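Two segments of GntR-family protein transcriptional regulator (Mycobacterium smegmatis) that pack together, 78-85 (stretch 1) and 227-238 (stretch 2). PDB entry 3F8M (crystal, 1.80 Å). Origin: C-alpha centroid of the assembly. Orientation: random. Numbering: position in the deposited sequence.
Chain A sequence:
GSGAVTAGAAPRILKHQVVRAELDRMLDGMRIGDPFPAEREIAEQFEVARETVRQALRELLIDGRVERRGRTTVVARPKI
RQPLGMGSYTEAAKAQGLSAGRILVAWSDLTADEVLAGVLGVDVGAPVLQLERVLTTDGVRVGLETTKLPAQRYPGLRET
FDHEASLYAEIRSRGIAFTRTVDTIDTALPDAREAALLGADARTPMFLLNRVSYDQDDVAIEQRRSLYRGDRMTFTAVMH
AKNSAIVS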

# COMPACT_ATOMS: atom_id res chain seq x y z
N PRO A 78 -4.42 -17.81 1.32
CA PRO A 78 -4.88 -16.49 1.00
C PRO A 78 -4.08 -15.44 1.79
O PRO A 78 -3.73 -15.67 2.96
CB PRO A 78 -6.35 -16.51 1.46
CG PRO A 78 -6.63 -17.83 1.95
CD PRO A 78 -5.38 -18.58 2.13
N LYS A 79 -3.79 -14.33 1.13
CA LYS A 79 -3.26 -13.14 1.81
C LYS A 79 -4.30 -12.61 2.77
O LYS A 79 -5.50 -12.58 2.44
CB LYS A 79 -2.94 -12.05 0.78
CG LYS A 79 -1.84 -12.44 -0.19
CD LYS A 79 -1.70 -11.36 -1.21
CE LYS A 79 -0.50 -11.58 -2.10
NZ LYS A 79 -0.47 -10.47 -3.11
N ILE A 80 -3.85 -12.18 3.96
CA ILE A 80 -4.72 -11.40 4.84
C ILE A 80 -5.03 -10.08 4.18
O ILE A 80 -4.12 -9.43 3.70
CB ILE A 80 -4.10 -11.16 6.24
CG1 ILE A 80 -4.01 -12.48 7.00
CG2 ILE A 80 -5.00 -10.26 7.09
CD1 ILE A 80 -2.84 -12.54 7.94
N ARG A 81 -6.31 -9.71 4.13
CA ARG A 81 -6.75 -8.46 3.51
C ARG A 81 -7.08 -7.45 4.62
O ARG A 81 -8.15 -7.48 5.24
CB ARG A 81 -7.95 -8.70 2.59
CG ARG A 81 -7.61 -9.54 1.37
CD ARG A 81 -8.88 -9.96 0.60
NE ARG A 81 -9.66 -8.80 0.23
CZ ARG A 81 -9.51 -8.11 -0.90
NH1 ARG A 81 -8.60 -8.47 -1.80
NH2 ARG A 81 -10.26 -7.04 -1.13
N GLN A 82 -6.12 -6.60 4.91
CA GLN A 82 -6.27 -5.71 6.03
C GLN A 82 -6.67 -4.29 5.63
O GLN A 82 -5.94 -3.63 4.88
CB GLN A 82 -4.94 -5.69 6.75
CG GLN A 82 -4.85 -4.69 7.84
CD GLN A 82 -3.97 -5.20 8.94
OE1 GLN A 82 -4.38 -5.21 10.09
NE2 GLN A 82 -2.75 -5.63 8.60
N PRO A 83 -7.81 -3.80 6.16
CA PRO A 83 -8.23 -2.42 5.93
C PRO A 83 -7.18 -1.47 6.50
O PRO A 83 -6.61 -1.75 7.56
CB PRO A 83 -9.54 -2.31 6.73
CG PRO A 83 -9.97 -3.72 6.99
CD PRO A 83 -8.72 -4.51 7.08
N LEU A 84 -6.88 -0.38 5.79
CA LEU A 84 -6.04 0.67 6.37
C LEU A 84 -6.92 1.44 7.35
O LEU A 84 -8.08 1.74 7.07
CB LEU A 84 -5.41 1.58 5.30
CG LEU A 84 -4.19 1.04 4.55
CD1 LEU A 84 -3.92 1.92 3.35
CD2 LEU A 84 -2.94 0.94 5.45
N GLY A 85 -6.40 1.70 8.53
CA GLY A 85 -7.19 2.42 9.54
C GLY A 85 -6.87 1.86 10.90
O GLY A 85 -5.77 1.34 11.10
N LEU A 227 6.68 -4.23 8.96
CA LEU A 227 7.30 -4.75 7.76
C LEU A 227 6.57 -6.07 7.47
O LEU A 227 6.67 -7.02 8.26
CB LEU A 227 8.79 -4.97 7.97
CG LEU A 227 9.59 -5.48 6.76
CD1 LEU A 227 9.97 -4.29 5.84
CD2 LEU A 227 10.84 -6.30 7.16
N TYR A 228 5.80 -6.11 6.36
CA TYR A 228 4.97 -7.28 6.04
C TYR A 228 5.47 -7.95 4.76
O TYR A 228 5.88 -7.24 3.84
CB TYR A 228 3.55 -6.81 5.76
CG TYR A 228 2.70 -6.34 6.94
CD1 TYR A 228 2.09 -7.27 7.78
CD2 TYR A 228 2.47 -4.99 7.17
CE1 TYR A 228 1.29 -6.87 8.85
CE2 TYR A 228 1.65 -4.56 8.26
CZ TYR A 228 1.08 -5.52 9.07
OH TYR A 228 0.27 -5.18 10.14
N ARG A 229 5.43 -9.28 4.71
CA ARG A 229 5.77 -10.00 3.46
C ARG A 229 4.69 -9.71 2.45
O ARG A 229 3.50 -9.90 2.74
CB ARG A 229 5.83 -11.51 3.71
CG ARG A 229 7.05 -11.98 4.51
CD ARG A 229 6.94 -13.49 4.78
NE ARG A 229 6.87 -14.22 3.50
CZ ARG A 229 7.69 -15.22 3.18
NH1 ARG A 229 8.63 -15.61 4.03
NH2 ARG A 229 7.56 -15.85 2.01
N GLY A 230 5.09 -9.25 1.28
CA GLY A 230 4.11 -8.89 0.21
C GLY A 230 3.24 -10.09 -0.17
O GLY A 230 2.05 -9.92 -0.47
N ASP A 231 3.80 -11.29 -0.09
CA ASP A 231 3.09 -12.54 -0.45
C ASP A 231 2.07 -13.00 0.60
O ASP A 231 1.30 -13.96 0.36
CB ASP A 231 4.07 -13.66 -0.87
CG ASP A 231 5.04 -14.08 0.23
OD1 ASP A 231 4.94 -13.61 1.42
OD2 ASP A 231 5.96 -14.86 -0.10
N ARG A 232 1.99 -12.30 1.74
CA ARG A 232 1.04 -12.70 2.76
C ARG A 232 0.07 -11.59 3.15
O ARG A 232 -0.80 -11.75 4.03
CB ARG A 232 1.78 -13.30 3.99
CG ARG A 232 2.19 -14.78 3.76
CD ARG A 232 3.47 -15.22 4.48
NE ARG A 232 4.01 -16.48 3.93
CZ ARG A 232 5.04 -17.17 4.44
NH1 ARG A 232 5.69 -16.76 5.55
NH2 ARG A 232 5.43 -18.30 3.83
N MET A 233 0.17 -10.44 2.48
CA MET A 233 -0.63 -9.34 2.92
C MET A 233 -1.14 -8.50 1.78
O MET A 233 -0.38 -8.22 0.83
CB MET A 233 0.20 -8.50 3.91
CG MET A 233 -0.43 -7.18 4.33
SD MET A 233 -1.86 -7.43 5.41
CE MET A 233 -1.24 -8.77 6.45
N THR A 234 -2.40 -8.09 1.87
CA THR A 234 -3.00 -7.10 0.98
C THR A 234 -3.59 -6.01 1.83
O THR A 234 -4.24 -6.31 2.82
CB THR A 234 -4.13 -7.71 0.13
OG1 THR A 234 -3.58 -8.73 -0.69
CG2 THR A 234 -4.75 -6.68 -0.74
N PHE A 235 -3.40 -4.75 1.45
CA PHE A 235 -4.11 -3.66 2.10
C PHE A 235 -5.24 -3.15 1.25
O PHE A 235 -5.12 -3.08 0.04
CB PHE A 235 -3.14 -2.53 2.43
CG PHE A 235 -2.19 -2.89 3.51
CD1 PHE A 235 -2.62 -2.93 4.84
CD2 PHE A 235 -0.89 -3.21 3.22
CE1 PHE A 235 -1.76 -3.28 5.84
CE2 PHE A 235 -0.02 -3.58 4.22
CZ PHE A 235 -0.45 -3.60 5.53
N THR A 236 -6.35 -2.81 1.90
CA THR A 236 -7.52 -2.26 1.25
C THR A 236 -7.84 -0.92 1.90
O THR A 236 -7.62 -0.72 3.10
CB THR A 236 -8.76 -3.15 1.37
OG1 THR A 236 -9.25 -3.10 2.71
CG2 THR A 236 -8.46 -4.62 0.99
N ALA A 237 -8.36 -0.00 1.10
CA ALA A 237 -8.63 1.34 1.58
C ALA A 237 -9.85 1.84 0.86
O ALA A 237 -9.89 1.88 -0.38
CB ALA A 237 -7.42 2.24 1.37
N VAL A 238 -10.87 2.16 1.64
CA VAL A 238 -12.09 2.72 1.10
C VAL A 238 -12.10 4.18 1.47
O VAL A 238 -11.98 4.50 2.65
CB VAL A 238 -13.33 2.00 1.65
CG1 VAL A 238 -14.59 2.52 1.00
CG2 VAL A 238 -13.21 0.52 1.42
O HOH W 1 -1.16 -15.00 4.28
O HOH W 2 0.75 -8.19 -1.84
O HOH W 3 -10.03 -5.70 3.69

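Backbone pairing carries this contact: strand 80-83 lies parallel to strand 233-238, and the hydrogen bonds alternate in direction. Ile80 N donates to Arg232 O (3.1 Å), Thr234 N to Ile80 O (2.8 Å), Gln82 N to Thr234 O (2.8 Å), Thr236 N to Gln82 O (3.1 Å) and Leu84 N to Thr236 O (2.8 Å). In this parallel ladder, each of Ile80, Gln82, Thr234 and Thr236 uses both its N and its O across the seam. Pro83 lacks an amide hydrogen, yet costs no bond to this partner strand, because it falls at a position whose nitrogen the register does not call on; its CA instead sits 3.4 Å from Thr236 O, in a CA-H...O contact.

Side chains sort by face. On one, Ile80 CB meets Met233 CE at 3.7 Å, while Gln82 NE2 makes a weak hydrogen bond to Tyr228 OH (3.4 Å). Past the paired residues, Leu84 adds apolar packing, with CD2 3.9 Å from Phe235 CD1 and CD1 4.0 Å from Ala237 CB. On the other face, Thr236 CG2 lies over the Arg81 guanidinium, 3.7 Å from NH2.

Water closes the polar margins. One water accepts from Lys79 NZ (2.9 Å) and lies 2.6 Å from Gly230 O, to which it can donate; another links Arg81 O (3.0 Å) with Thr236 OG1 (2.9 Å).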